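Local coordinates for type VI secretion system component (Escherichia coli O6, PDB 2P5Z), which is a component of the type VI secretion system, structurally similar to the phage T4 tail proteins gp27 and gp5, and is probably part of its phage-like injection device, at residues D29-E34 and Q48-D53; K54-E59 and A104-R109; N123-N128 and E425-R430; L387-T392 and V452-E457. All blocks are in the same frame, centred on the assembly; numbering follows the deposited sequence.

How the contacts relate
From the N terminus, contact 1 comes first, closing the hairpin of strands 29-38 and 44-51 over 13 intervening residues. Contact 2 opens directly after it and returns the following loop to strand 104-111, a neighbour of strand 44-51; the two centres lie 9 Å apart, and Tyr106 of contact 2 bonds to Asp53 and Phe49 of contact 1. Contact 3 spans 296 residues, tying strand 124-127 of the hub-related part to strand 426-429 of the OB-related part. Contact 4 lies within the latter's five-stranded sheet and crosses contact 3 in sequence, since 387-392 precedes 425-430 and 452-457 follows it. Contacts 3 and 4 touch through Val429 and Ile454; contacts 1 and 4 have centres about 55 Å apart.

Contact 1. Residues D29-E34 and Q48-D53; sequences DVLTFE and QFTSSD
Asp29 and Thr50 form an antiparallel hydrogen-bonded pair: Asp29 N donates to Thr50 O at 2.9 Å, and Thr50 N donates to Asp29 O at 2.7 Å. Beside them Val30 and Phe49 make a non-hydrogen-bonded pair, with their side chains on the other face of the sheet. The register then slips, because Leu31 and Thr32 both stand against Gln48 in a classic beta bulge. Leu31 N reaches Gln48 O at 2.9 Å from above the carbonyl plane, whereas Gln48 N meets Thr32 O at 2.6 Å with a C=O...N angle of 176°. The Gln48 side chain runs beside that of Thr32 in the same direction, with CD anti to CA (chi2 -169°) and the chain extended. Its OE1 lies 3.7 Å from Thr32 CG2 and equally 3.7 Å from Leu31 CD2.

Neighbouring residues hold the polar ends. From strand 104-111, Arg105 NE donates to Gln48 OE1 and Glu107 OE1 accepts from Gln48 NE2, which fixes the rotation of the amide. The side chains of Asp29 and Thr50 lie side by side, and both meet Arg354, by a salt bridge at Asp29 OD2 and a hydrogen bond at Thr50 OG1. Thr32 OG1 binds Ala352 O. Backbone bonds thus carry the polar pairing within the hairpin, side chains add packing, and their polar ends pair with strand 104-111, Ala352 and Arg354, whose charge Asp29 would partly balance.

Contact 2. Residues K54-E59 and A104-R109; sequences KAIAPE and ARYEVR
Lys54 and Ala104 bring their CA atoms within 5.1 Å, but the loop then draws away from the strand, so that Ile56 and Tyr106 have CA atoms 8.6 Å apart and the Tyr106 side chain bridges the gap. Its hydroxyl accepts from Ile56 N at 3.2 Å, with an N-H...O angle of 168°, and donates to the carbonyl oxygen of Asp53, which leaves the oxygen gripped by two backbone groups of the same loop. The Ile56 side chain lies obliquely over the ring. CG1, set beside the backbone N by a chi1 of -54°, comes 3.6 Å from Tyr106 CZ, and CD1 continues over the face in a CH-pi contact, 3.9 Å from the centroid and displaced toward CE1. Closer to the start of the strand, Ala104 CB packs on Lys54 CA at 3.9 Å. The Lys54 side chain starts away from the strand, and its NZ forms a salt bridge with Asp334 of the second subunit.

Loop 54-59 leads from strand 44-51 to strand 65-70 and lies against Ala104 and Tyr106 at the start of strand 104-111. Ile56 touches Phe49 and Ser51 of strand 44-51, and the Tyr106 ring meets those of Phe49 and, from strand 85-99, His96.

Contact 3. Residues N123-N128 and E425-R430; sequences NAIYQN and ESLWVR
Ile125 packs on Leu427 and on the carbonyl of Ser426, and it has the largest buried area of the contact. Its CG1 is anti to the carbonyl carbon (chi1 -62°) and CG2 anti to the backbone N; CG2 lies 3.9 Å from Leu427 CD2. On the other branch, CD1 is 3.9 Å from Leu427 CG. CG2 also rests 3.7 Å from Ser426 O. The Leu427 side chain, whose CG is anti to the backbone N (chi1 -155°), crosses that of Ile125 at about a right angle, CD2 lying against both CG2 and CD1. Farther along, Gln127 bends at chi2 and passes across Trp428, with its CD 4.1 Å from Trp428 CD1 and the amide steeply inclined to the indole plane.

The strands cross at 66° with 7.5 Å between their axes and belong to different sheets; across these two segments the contact is van der Waals packing, while Tyr424, just before 425-430, bonds to Ile125 through the backbone. Strand 124-127 pairs with strand 161-166, from which Gln163 OE1 accepts from Trp428 N and Met165 touches Ile125. Strand 426-429 is one of the two outermost strands, within this chain, of the OB-related sheet; Leu427 also packs on Val411 and Pro464 of strands 409-412 and 464-469.

Contact 4. Residues L387-T392 and V452-E457; sequences LPARVT and VSIAFE
Ala389, Val452 and Ile454 form the apolar centre on one face of the paired strands. Ala389 CB lies 3.9 Å from Val452 CG2 and also 3.9 Å from Ile454 CG1, which a chi1 of -49° places beside its own backbone N. On one side Val391 CG2 meets Val452 CG1 at 4.0 Å, the two side chains crossing at about a right angle. On the other, Leu387 sets CD1 against the edge of the Phe456 ring, 3.8 Å from CZ.

Beneath these side chains the backbones form a regular antiparallel ladder. Leu387 and Ile454 exchange two hydrogen bonds, as do Ala389 and Val452; in the first pair Leu387 N approaches Ile454 O in the carbonyl plane, along a lone pair, at 2.8 Å. Between them, Pro388 faces Ser453 in a non-hydrogen-bonded pair and directs its CA-H to Val452 O, 3.4 Å from CA. At the polar edge, Thr386 OG1 adds a bond to Ile454 O, Arg390 forms a salt bridge with Glu451, and Glu457 forms salt bridges with Arg463 and with Lys470 of the third subunit.

Strand 387-391 is the central strand of a five-stranded antiparallel sheet, with 451-456 beside it, an arrangement consistent with the OB fold of this family. Strand 409-412 supplies Val411 against Ala389 and Val452, while strand 464-469 adds Ile466 on Val452 and Pro464 on Ile454 and Phe456.

Contact 1. Residues D29-E34 and Q48-D53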
loop_
_atom_site.group_PDB
_atom_site.type_symbol
_atom_site.label_atom_id
_atom_site.label_comp_id
_atom_site.label_asym_id
_atom_site.label_seq_id
_atom_site.Cartn_x
_atom_site.Cartn_y
_atom_site.Cartn_z
ATOM N N ASP A 29 16.550 30.248 -16.512
ATOM C CA ASP A 29 17.494 29.526 -17.332
ATOM C C ASP A 29 17.483 28.036 -16.964
ATOM O O ASP A 29 17.943 27.652 -15.891
ATOM C CB ASP A 29 18.876 30.149 -17.155
ATOM C CG ASP A 29 19.887 29.639 -18.156
ATOM O OD1 ASP A 29 19.473 29.129 -19.232
ATOM O OD2 ASP A 29 21.108 29.755 -17.863
ATOM N N VAL A 30 16.963 27.211 -17.870
ATOM C CA VAL A 30 16.736 25.801 -17.587
ATOM C C VAL A 30 18.028 25.028 -17.361
ATOM O O VAL A 30 18.871 24.930 -18.249
ATOM C CB VAL A 30 15.891 25.125 -18.699
ATOM C CG1 VAL A 30 15.713 23.637 -18.424
ATOM C CG2 VAL A 30 14.533 25.803 -18.825
ATOM N N LEU A 31 18.169 24.498 -16.149
ATOM C CA LEU A 31 19.306 23.682 -15.760
ATOM C C LEU A 31 19.089 22.248 -16.193
ATOM O O LEU A 31 19.700 21.782 -17.146
ATOM C CB LEU A 31 19.482 23.748 -14.258
ATOM C CG LEU A 31 20.723 23.103 -13.657
ATOM C CD1 LEU A 31 21.960 23.674 -14.297
ATOM C CD2 LEU A 31 20.746 23.350 -12.168
ATOM N N THR A 32 18.200 21.549 -15.493
ATOM C CA THR A 32 17.836 20.178 -15.870
ATOM C C THR A 32 16.326 19.926 -15.749
ATOM O O THR A 32 15.623 20.651 -15.042
ATOM C CB THR A 32 18.638 19.133 -15.039
ATOM O OG1 THR A 32 18.412 17.819 -15.564
ATOM C CG2 THR A 32 18.272 19.185 -13.570
ATOM N N PHE A 33 15.830 18.908 -16.446
ATOM C CA PHE A 33 14.446 18.511 -16.271
ATOM C C PHE A 33 14.169 17.014 -16.365
ATOM O O PHE A 33 14.890 16.265 -17.020
ATOM C CB PHE A 33 13.518 19.282 -17.217
ATOM C CG PHE A 33 13.435 18.709 -18.597
ATOM C CD1 PHE A 33 14.220 19.212 -19.613
ATOM C CD2 PHE A 33 12.569 17.686 -18.893
ATOM C CE1 PHE A 33 14.133 18.702 -20.899
ATOM C CE2 PHE A 33 12.504 17.172 -20.169
ATOM C CZ PHE A 33 13.283 17.670 -21.172
ATOM N N GLU A 34 13.065 16.615 -15.740
ATOM C CA GLU A 34 12.539 15.269 -15.841
ATOM C C GLU A 34 11.033 15.369 -16.061
ATOM O O GLU A 34 10.342 16.061 -15.311
ATOM C CB GLU A 34 12.853 14.507 -14.564
ATOM C CG GLU A 34 12.904 13.009 -14.743
ATOM C CD GLU A 34 14.045 12.388 -13.955
ATOM O OE1 GLU A 34 14.623 13.088 -13.086
ATOM O OE2 GLU A 34 14.365 11.204 -14.209
ATOM N N GLN A 48 14.151 22.068 -13.398
ATOM C CA GLN A 48 15.089 22.889 -12.631
ATOM C C GLN A 48 15.593 24.034 -13.471
ATOM O O GLN A 48 15.759 23.913 -14.688
ATOM C CB GLN A 48 16.268 22.086 -12.112
ATOM C CG GLN A 48 15.928 21.215 -10.944
ATOM C CD GLN A 48 17.153 20.633 -10.281
ATOM O OE1 GLN A 48 18.259 21.149 -10.432
ATOM N NE2 GLN A 48 16.963 19.558 -9.527
ATOM N N PHE A 49 15.812 25.157 -12.812
ATOM C CA PHE A 49 16.350 26.315 -13.487
ATOM C C PHE A 49 17.224 27.175 -12.587
ATOM O O PHE A 49 17.149 27.094 -11.351
ATOM C CB PHE A 49 15.247 27.136 -14.186
ATOM C CG PHE A 49 14.277 27.839 -13.258
ATOM C CD1 PHE A 49 14.489 29.164 -12.877
ATOM C CD2 PHE A 49 13.098 27.201 -12.847
ATOM C CE1 PHE A 49 13.567 29.838 -12.058
ATOM C CE2 PHE A 49 12.178 27.861 -12.027
ATOM C CZ PHE A 49 12.409 29.193 -11.640
ATOM N N THR A 50 18.065 27.994 -13.210
ATOM C CA THR A 50 18.831 28.967 -12.439
ATOM C C THR A 50 18.343 30.343 -12.780
ATOM O O THR A 50 17.760 30.556 -13.854
ATOM C CB THR A 50 20.349 28.863 -12.666
ATOM O OG1 THR A 50 20.622 28.828 -14.078
ATOM C CG2 THR A 50 20.880 27.593 -12.019
ATOM N N SER A 51 18.548 31.260 -11.839
ATOM C CA SER A 51 18.137 32.647 -11.999
ATOM C C SER A 51 19.070 33.597 -11.230
ATOM O O SER A 51 19.625 33.238 -10.185
ATOM C CB SER A 51 16.705 32.832 -11.510
ATOM O OG SER A 51 16.294 34.186 -11.636
ATOM N N SER A 52 19.213 34.817 -11.745
ATOM C CA SER A 52 19.970 35.883 -11.068
ATOM C C SER A 52 19.241 36.350 -9.814
ATOM O O SER A 52 19.849 36.853 -8.873
ATOM C CB SER A 52 20.154 37.072 -12.006
ATOM O OG SER A 52 20.117 36.639 -13.354
ATOM N N ASP A 53 17.925 36.190 -9.822
ATOM C CA ASP A 53 17.104 36.499 -8.660
ATOM C C ASP A 53 17.280 35.402 -7.584
ATOM O O ASP A 53 16.890 34.248 -7.766
ATOM C CB ASP A 53 15.666 36.616 -9.128
ATOM C CG ASP A 53 14.733 37.114 -8.065
ATOM O OD1 ASP A 53 15.069 37.074 -6.852
ATOM O OD2 ASP A 53 13.626 37.540 -8.467
#

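Contact 2. Residues K54-E59 and A104-R109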
loop_
_atom_site.group_PDB
_atom_site.type_symbol
_atom_site.label_atom_id
_atom_site.label_comp_id
_atom_site.label_asym_id
_atom_site.label_seq_id
_atom_site.Cartn_x
_atom_site.Cartn_y
_atom_site.Cartn_z
ATOM N N LYS A 54 17.876 35.787 -6.467
ATOM C CA LYS A 54 18.131 34.864 -5.369
ATOM C C LYS A 54 16.991 34.810 -4.346
ATOM O O LYS A 54 17.184 34.297 -3.246
ATOM C CB LYS A 54 19.446 35.221 -4.669
ATOM C CG LYS A 54 20.588 35.436 -5.632
ATOM C CD LYS A 54 21.921 35.031 -5.031
ATOM C CE LYS A 54 22.367 35.986 -3.933
ATOM N NZ LYS A 54 23.513 35.391 -3.187
ATOM N N ALA A 55 15.815 35.328 -4.713
ATOM C CA ALA A 55 14.649 35.347 -3.824
ATOM C C ALA A 55 13.327 35.345 -4.585
ATOM O O ALA A 55 12.446 36.137 -4.278
ATOM C CB ALA A 55 14.708 36.555 -2.889
ATOM N N ILE A 56 13.188 34.475 -5.586
ATOM C CA ILE A 56 11.893 34.274 -6.230
ATOM C C ILE A 56 10.930 33.739 -5.175
ATOM O O ILE A 56 11.229 32.744 -4.498
ATOM C CB ILE A 56 11.971 33.276 -7.389
ATOM C CG1 ILE A 56 13.052 33.691 -8.391
ATOM C CG2 ILE A 56 10.619 33.154 -8.079
ATOM C CD1 ILE A 56 13.038 32.868 -9.671
ATOM N N ALA A 57 9.812 34.444 -5.007
ATOM C CA ALA A 57 8.793 34.134 -4.002
ATOM C C ALA A 57 7.732 33.165 -4.562
ATOM O O ALA A 57 7.255 33.354 -5.677
ATOM C CB ALA A 57 8.139 35.432 -3.530
ATOM N N PRO A 58 7.351 32.131 -3.784
ATOM C CA PRO A 58 6.380 31.134 -4.265
ATOM C C PRO A 58 5.100 31.735 -4.851
ATOM O O PRO A 58 4.606 31.249 -5.876
ATOM C CB PRO A 58 6.083 30.287 -3.016
ATOM C CG PRO A 58 6.677 31.026 -1.873
ATOM C CD PRO A 58 7.822 31.817 -2.427
ATOM N N GLU A 59 4.624 32.822 -4.247
ATOM C CA GLU A 59 3.416 33.521 -4.714
ATOM C C GLU A 59 3.520 34.076 -6.140
ATOM O O GLU A 59 2.507 34.206 -6.829
ATOM C CB GLU A 59 2.976 34.620 -3.731
ATOM C CG GLU A 59 4.115 35.331 -2.997
ATOM C CD GLU A 59 4.500 34.629 -1.702
ATOM O OE1 GLU A 59 5.663 34.190 -1.574
ATOM O OE2 GLU A 59 3.623 34.490 -0.821
ATOM N N ALA A 104 20.673 31.489 -7.996
ATOM C CA ALA A 104 19.965 30.522 -7.186
ATOM C C ALA A 104 19.387 29.462 -8.087
ATOM O O ALA A 104 19.137 29.718 -9.260
ATOM C CB ALA A 104 18.884 31.183 -6.370
ATOM N N ARG A 105 19.211 28.265 -7.537
ATOM C CA ARG A 105 18.676 27.124 -8.278
ATOM C C ARG A 105 17.239 26.908 -7.806
ATOM O O ARG A 105 16.954 27.014 -6.616
ATOM C CB ARG A 105 19.542 25.904 -7.989
ATOM C CG ARG A 105 19.275 24.661 -8.794
ATOM C CD ARG A 105 20.405 23.696 -8.523
ATOM N NE ARG A 105 19.955 22.354 -8.143
ATOM C CZ ARG A 105 20.193 21.776 -6.962
ATOM N NH1 ARG A 105 20.882 22.412 -6.022
ATOM N NH2 ARG A 105 19.740 20.549 -6.724
ATOM N N TYR A 106 16.334 26.640 -8.741
ATOM C CA TYR A 106 14.920 26.503 -8.414
ATOM C C TYR A 106 14.333 25.302 -9.103
ATOM O O TYR A 106 14.876 24.844 -10.108
ATOM C CB TYR A 106 14.106 27.733 -8.842
ATOM C CG TYR A 106 14.509 29.006 -8.147
ATOM C CD1 TYR A 106 15.399 29.900 -8.747
ATOM C CD2 TYR A 106 14.008 29.319 -6.885
ATOM C CE1 TYR A 106 15.779 31.069 -8.110
ATOM C CE2 TYR A 106 14.382 30.485 -6.237
ATOM C CZ TYR A 106 15.274 31.359 -6.854
ATOM O OH TYR A 106 15.648 32.530 -6.211
ATOM N N GLU A 107 13.214 24.803 -8.576
ATOM C CA GLU A 107 12.454 23.784 -9.290
ATOM C C GLU A 107 10.964 24.111 -9.367
ATOM O O GLU A 107 10.390 24.649 -8.421
ATOM C CB GLU A 107 12.680 22.404 -8.676
ATOM C CG GLU A 107 12.348 21.267 -9.624
ATOM C CD GLU A 107 12.620 19.902 -9.020
ATOM O OE1 GLU A 107 13.798 19.495 -8.982
ATOM O OE2 GLU A 107 11.656 19.225 -8.597
ATOM N N VAL A 108 10.353 23.824 -10.511
ATOM C CA VAL A 108 8.911 23.911 -10.616
ATOM C C VAL A 108 8.303 22.628 -11.162
ATOM O O VAL A 108 8.929 21.906 -11.951
ATOM C CB VAL A 108 8.422 25.111 -11.470
ATOM C CG1 VAL A 108 8.633 26.436 -10.731
ATOM C CG2 VAL A 108 9.077 25.113 -12.856
ATOM N N ARG A 109 7.074 22.346 -10.731
ATOM C CA ARG A 109 6.323 21.241 -11.284
ATOM C C ARG A 109 5.300 21.797 -12.256
ATOM O O ARG A 109 4.553 22.692 -11.919
ATOM C CB ARG A 109 5.641 20.446 -10.175
ATOM C CG ARG A 109 4.799 19.278 -10.680
ATOM C CD ARG A 109 4.558 18.282 -9.575
ATOM N NE ARG A 109 5.557 17.219 -9.590
ATOM C CZ ARG A 109 5.775 16.388 -8.580
ATOM N NH1 ARG A 109 5.079 16.513 -7.470
ATOM N NH2 ARG A 109 6.701 15.453 -8.673
#

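Contact 3. Residues N123-N128 and E425-R430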
loop_
_atom_site.group_PDB
_atom_site.type_symbol
_atom_site.label_atom_id
_atom_site.label_comp_id
_atom_site.label_asym_id
_atom_site.label_seq_id
_atom_site.Cartn_x
_atom_site.Cartn_y
_atom_site.Cartn_z
ATOM N N ASN A 123 -19.020 15.070 -2.510
ATOM C CA ASN A 123 -19.978 14.007 -2.846
ATOM C C ASN A 123 -21.117 14.477 -3.757
ATOM O O ASN A 123 -21.654 15.570 -3.585
ATOM C CB ASN A 123 -20.562 13.395 -1.577
ATOM C CG ASN A 123 -19.504 12.933 -0.607
ATOM O OD1 ASN A 123 -18.567 12.228 -0.981
ATOM N ND2 ASN A 123 -19.655 13.313 0.655
ATOM N N ALA A 124 -21.499 13.653 -4.727
ATOM C CA ALA A 124 -22.563 14.055 -5.643
ATOM C C ALA A 124 -23.267 12.878 -6.288
ATOM O O ALA A 124 -22.659 11.837 -6.515
ATOM C CB ALA A 124 -22.010 14.975 -6.719
ATOM N N ILE A 125 -24.550 13.051 -6.600
ATOM C CA ILE A 125 -25.303 12.035 -7.351
ATOM C C ILE A 125 -25.763 12.661 -8.662
ATOM O O ILE A 125 -26.452 13.677 -8.670
ATOM C CB ILE A 125 -26.512 11.487 -6.540
ATOM C CG1 ILE A 125 -26.027 10.800 -5.272
ATOM C CG2 ILE A 125 -27.332 10.494 -7.352
ATOM C CD1 ILE A 125 -26.963 10.981 -4.113
ATOM N N TYR A 126 -25.360 12.059 -9.767
ATOM C CA TYR A 126 -25.589 12.632 -11.078
ATOM C C TYR A 126 -26.727 11.848 -11.635
ATOM O O TYR A 126 -26.774 10.635 -11.477
ATOM C CB TYR A 126 -24.334 12.524 -11.975
ATOM C CG TYR A 126 -23.183 13.395 -11.489
ATOM C CD1 TYR A 126 -22.243 12.906 -10.572
ATOM C CD2 TYR A 126 -23.054 14.713 -11.917
ATOM C CE1 TYR A 126 -21.219 13.703 -10.106
ATOM C CE2 TYR A 126 -22.023 15.521 -11.456
ATOM C CZ TYR A 126 -21.113 15.007 -10.556
ATOM O OH TYR A 126 -20.098 15.806 -10.093
ATOM N N GLN A 127 -27.646 12.554 -12.283
ATOM C CA GLN A 127 -28.978 12.042 -12.568
ATOM C C GLN A 127 -29.207 12.040 -14.079
ATOM O O GLN A 127 -29.139 13.092 -14.695
ATOM C CB GLN A 127 -29.988 12.944 -11.830
ATOM C CG GLN A 127 -31.387 12.385 -11.651
ATOM C CD GLN A 127 -31.455 11.265 -10.625
ATOM O OE1 GLN A 127 -30.824 11.333 -9.558
ATOM N NE2 GLN A 127 -32.238 10.228 -10.937
ATOM N N ASN A 128 -29.449 10.869 -14.668
ATOM C CA ASN A 128 -29.762 10.729 -16.120
ATOM C C ASN A 128 -28.702 11.260 -17.074
ATOM O O ASN A 128 -28.996 12.045 -17.978
ATOM C CB ASN A 128 -31.143 11.312 -16.503
ATOM C CG ASN A 128 -32.248 10.829 -15.600
ATOM O OD1 ASN A 128 -32.877 11.632 -14.898
ATOM N ND2 ASN A 128 -32.470 9.507 -15.573
ATOM N N GLU A 425 -27.832 16.132 -4.172
ATOM C CA GLU A 425 -27.947 15.449 -2.888
ATOM C C GLU A 425 -29.067 14.425 -2.881
ATOM O O GLU A 425 -29.310 13.783 -1.866
ATOM C CB GLU A 425 -28.220 16.447 -1.753
ATOM C CG GLU A 425 -27.601 17.833 -1.918
ATOM C CD GLU A 425 -28.517 18.835 -2.626
ATOM O OE1 GLU A 425 -29.690 18.485 -2.894
ATOM O OE2 GLU A 425 -28.052 19.964 -2.921
ATOM N N SER A 426 -29.782 14.278 -3.988
ATOM C CA SER A 426 -30.993 13.482 -3.904
ATOM C C SER A 426 -30.907 12.150 -4.649
ATOM O O SER A 426 -30.275 12.041 -5.698
ATOM C CB SER A 426 -32.231 14.327 -4.247
ATOM O OG SER A 426 -32.675 14.128 -5.573
ATOM N N LEU A 427 -31.553 11.135 -4.093
ATOM C CA LEU A 427 -31.288 9.763 -4.470
ATOM C C LEU A 427 -32.586 8.968 -4.540
ATOM O O LEU A 427 -33.387 9.010 -3.605
ATOM C CB LEU A 427 -30.367 9.166 -3.408
ATOM C CG LEU A 427 -29.425 7.988 -3.637
ATOM C CD1 LEU A 427 -30.040 6.758 -3.091
ATOM C CD2 LEU A 427 -29.018 7.803 -5.092
ATOM N N TRP A 428 -32.786 8.244 -5.640
ATOM C CA TRP A 428 -33.986 7.429 -5.845
ATOM C C TRP A 428 -33.763 6.010 -5.372
ATOM O O TRP A 428 -32.998 5.267 -5.970
ATOM C CB TRP A 428 -34.403 7.436 -7.318
ATOM C CG TRP A 428 -35.088 8.697 -7.699
ATOM C CD1 TRP A 428 -34.533 9.783 -8.311
ATOM C CD2 TRP A 428 -36.460 9.029 -7.454
ATOM N NE1 TRP A 428 -35.476 10.771 -8.474
ATOM C CE2 TRP A 428 -36.670 10.333 -7.961
ATOM C CE3 TRP A 428 -37.537 8.349 -6.861
ATOM C CZ2 TRP A 428 -37.915 10.968 -7.898
ATOM C CZ3 TRP A 428 -38.771 8.983 -6.795
ATOM C CH2 TRP A 428 -38.950 10.276 -7.316
ATOM N N VAL A 429 -34.457 5.615 -4.312
ATOM C CA VAL A 429 -34.062 4.406 -3.601
ATOM C C VAL A 429 -35.224 3.501 -3.127
ATOM O O VAL A 429 -36.293 3.980 -2.756
ATOM C CB VAL A 429 -33.064 4.798 -2.467
ATOM C CG1 VAL A 429 -33.760 5.358 -1.231
ATOM C CG2 VAL A 429 -32.138 3.680 -2.134
ATOM N N ARG A 430 -35.012 2.188 -3.175
ATOM C CA ARG A 430 -36.012 1.224 -2.714
ATOM C C ARG A 430 -35.729 0.755 -1.298
ATOM O O ARG A 430 -34.632 0.299 -1.004
ATOM C CB ARG A 430 -36.074 0.015 -3.650
ATOM C CG ARG A 430 -36.721 0.324 -4.976
ATOM C CD ARG A 430 -37.096 -0.922 -5.749
ATOM N NE ARG A 430 -37.604 -0.587 -7.078
ATOM C CZ ARG A 430 -38.095 -1.471 -7.943
ATOM N NH1 ARG A 430 -38.157 -2.760 -7.629
ATOM N NH2 ARG A 430 -38.528 -1.062 -9.126
#

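Contact 4. Residues L387-T392 and V452-E457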
loop_
_atom_site.group_PDB
_atom_site.type_symbol
_atom_site.label_atom_id
_atom_site.label_comp_id
_atom_site.label_asym_id
_atom_site.label_seq_id
_atom_site.Cartn_x
_atom_site.Cartn_y
_atom_site.Cartn_z
ATOM N N LEU A 387 -25.512 4.964 5.048
ATOM C CA LEU A 387 -25.642 6.427 4.979
ATOM C C LEU A 387 -27.011 6.879 5.474
ATOM O O LEU A 387 -28.035 6.320 5.071
ATOM C CB LEU A 387 -25.409 6.954 3.562
ATOM C CG LEU A 387 -24.023 6.770 2.968
ATOM C CD1 LEU A 387 -24.006 7.374 1.579
ATOM C CD2 LEU A 387 -22.996 7.424 3.883
ATOM N N PRO A 388 -27.034 7.885 6.353
ATOM C CA PRO A 388 -28.313 8.436 6.778
ATOM C C PRO A 388 -28.947 9.253 5.656
ATOM O O PRO A 388 -28.241 9.924 4.896
ATOM C CB PRO A 388 -27.939 9.344 7.949
ATOM C CG PRO A 388 -26.519 9.738 7.694
ATOM C CD PRO A 388 -25.885 8.566 6.982
ATOM N N ALA A 389 -30.265 9.165 5.526
ATOM C CA ALA A 389 -30.964 10.018 4.588
ATOM C C ALA A 389 -32.300 10.460 5.163
ATOM O O ALA A 389 -32.795 9.866 6.118
ATOM C CB ALA A 389 -31.159 9.307 3.293
ATOM N N ARG A 390 -32.868 11.512 4.583
ATOM C CA ARG A 390 -34.208 11.960 4.926
ATOM C C ARG A 390 -35.114 11.756 3.743
ATOM O O ARG A 390 -34.792 12.210 2.649
ATOM C CB ARG A 390 -34.207 13.439 5.292
ATOM C CG ARG A 390 -33.755 13.710 6.695
ATOM C CD ARG A 390 -34.435 14.944 7.250
ATOM N NE ARG A 390 -34.173 15.083 8.680
ATOM C CZ ARG A 390 -33.161 15.782 9.191
ATOM N NH1 ARG A 390 -32.314 16.412 8.384
ATOM N NH2 ARG A 390 -32.997 15.853 10.508
ATOM N N VAL A 391 -36.247 11.083 3.965
ATOM C CA VAL A 391 -37.284 10.950 2.929
ATOM C C VAL A 391 -37.929 12.311 2.678
ATOM O O VAL A 391 -38.285 13.014 3.619
ATOM C CB VAL A 391 -38.347 9.904 3.296
ATOM C CG1 VAL A 391 -39.191 9.572 2.081
ATOM C CG2 VAL A 391 -37.687 8.638 3.797
ATOM N N THR A 392 -38.007 12.704 1.408
ATOM C CA THR A 392 -38.596 13.986 1.024
ATOM C C THR A 392 -39.984 13.801 0.411
ATOM O O THR A 392 -40.452 12.670 0.220
ATOM C CB THR A 392 -37.694 14.787 0.034
ATOM O OG1 THR A 392 -37.152 13.914 -0.968
ATOM C CG2 THR A 392 -36.563 15.488 0.779
ATOM N N VAL A 452 -33.857 7.549 7.266
ATOM C CA VAL A 452 -33.575 6.167 6.915
ATOM C C VAL A 452 -32.081 5.870 6.823
ATOM O O VAL A 452 -31.246 6.775 6.840
ATOM C CB VAL A 452 -34.219 5.794 5.590
ATOM C CG1 VAL A 452 -35.727 5.727 5.754
ATOM C CG2 VAL A 452 -33.815 6.790 4.521
ATOM N N SER A 453 -31.759 4.586 6.735
ATOM C CA SER A 453 -30.388 4.163 6.543
ATOM C C SER A 453 -30.233 3.596 5.153
ATOM O O SER A 453 -31.005 2.724 4.744
ATOM C CB SER A 453 -29.999 3.126 7.579
ATOM O OG SER A 453 -29.596 3.779 8.765
ATOM N N ILE A 454 -29.246 4.106 4.422
ATOM C CA ILE A 454 -28.973 3.618 3.079
ATOM C C ILE A 454 -27.781 2.650 3.061
ATOM O O ILE A 454 -26.687 2.965 3.546
ATOM C CB ILE A 454 -28.748 4.772 2.102
ATOM C CG1 ILE A 454 -29.871 5.797 2.249
ATOM C CG2 ILE A 454 -28.687 4.252 0.676
ATOM C CD1 ILE A 454 -31.195 5.298 1.729
ATOM N N ALA A 455 -28.025 1.463 2.525
ATOM C CA ALA A 455 -27.015 0.434 2.424
ATOM C C ALA A 455 -26.753 0.143 0.955
ATOM O O ALA A 455 -27.508 0.556 0.090
ATOM C CB ALA A 455 -27.461 -0.836 3.144
ATOM N N PHE A 456 -25.673 -0.581 0.679
ATOM C CA PHE A 456 -25.179 -0.718 -0.679
ATOM C C PHE A 456 -24.834 -2.148 -0.950
ATOM O O PHE A 456 -24.031 -2.751 -0.235
ATOM C CB PHE A 456 -23.957 0.173 -0.883
ATOM C CG PHE A 456 -24.254 1.639 -0.736
ATOM C CD1 PHE A 456 -24.717 2.362 -1.807
ATOM C CD2 PHE A 456 -24.109 2.272 0.485
ATOM C CE1 PHE A 456 -24.995 3.700 -1.680
ATOM C CE2 PHE A 456 -24.399 3.613 0.617
ATOM C CZ PHE A 456 -24.843 4.329 -0.475
ATOM N N GLU A 457 -25.459 -2.688 -1.980
ATOM C CA GLU A 457 -25.333 -4.091 -2.286
ATOM C C GLU A 457 -23.910 -4.375 -2.785
ATOM O O GLU A 457 -23.432 -3.721 -3.711
ATOM C CB GLU A 457 -26.384 -4.456 -3.321
ATOM C CG GLU A 457 -26.526 -5.911 -3.558
ATOM C CD GLU A 457 -27.716 -6.216 -4.421
ATOM O OE1 GLU A 457 -27.710 -5.836 -5.615
ATOM O OE2 GLU A 457 -28.660 -6.836 -3.897
#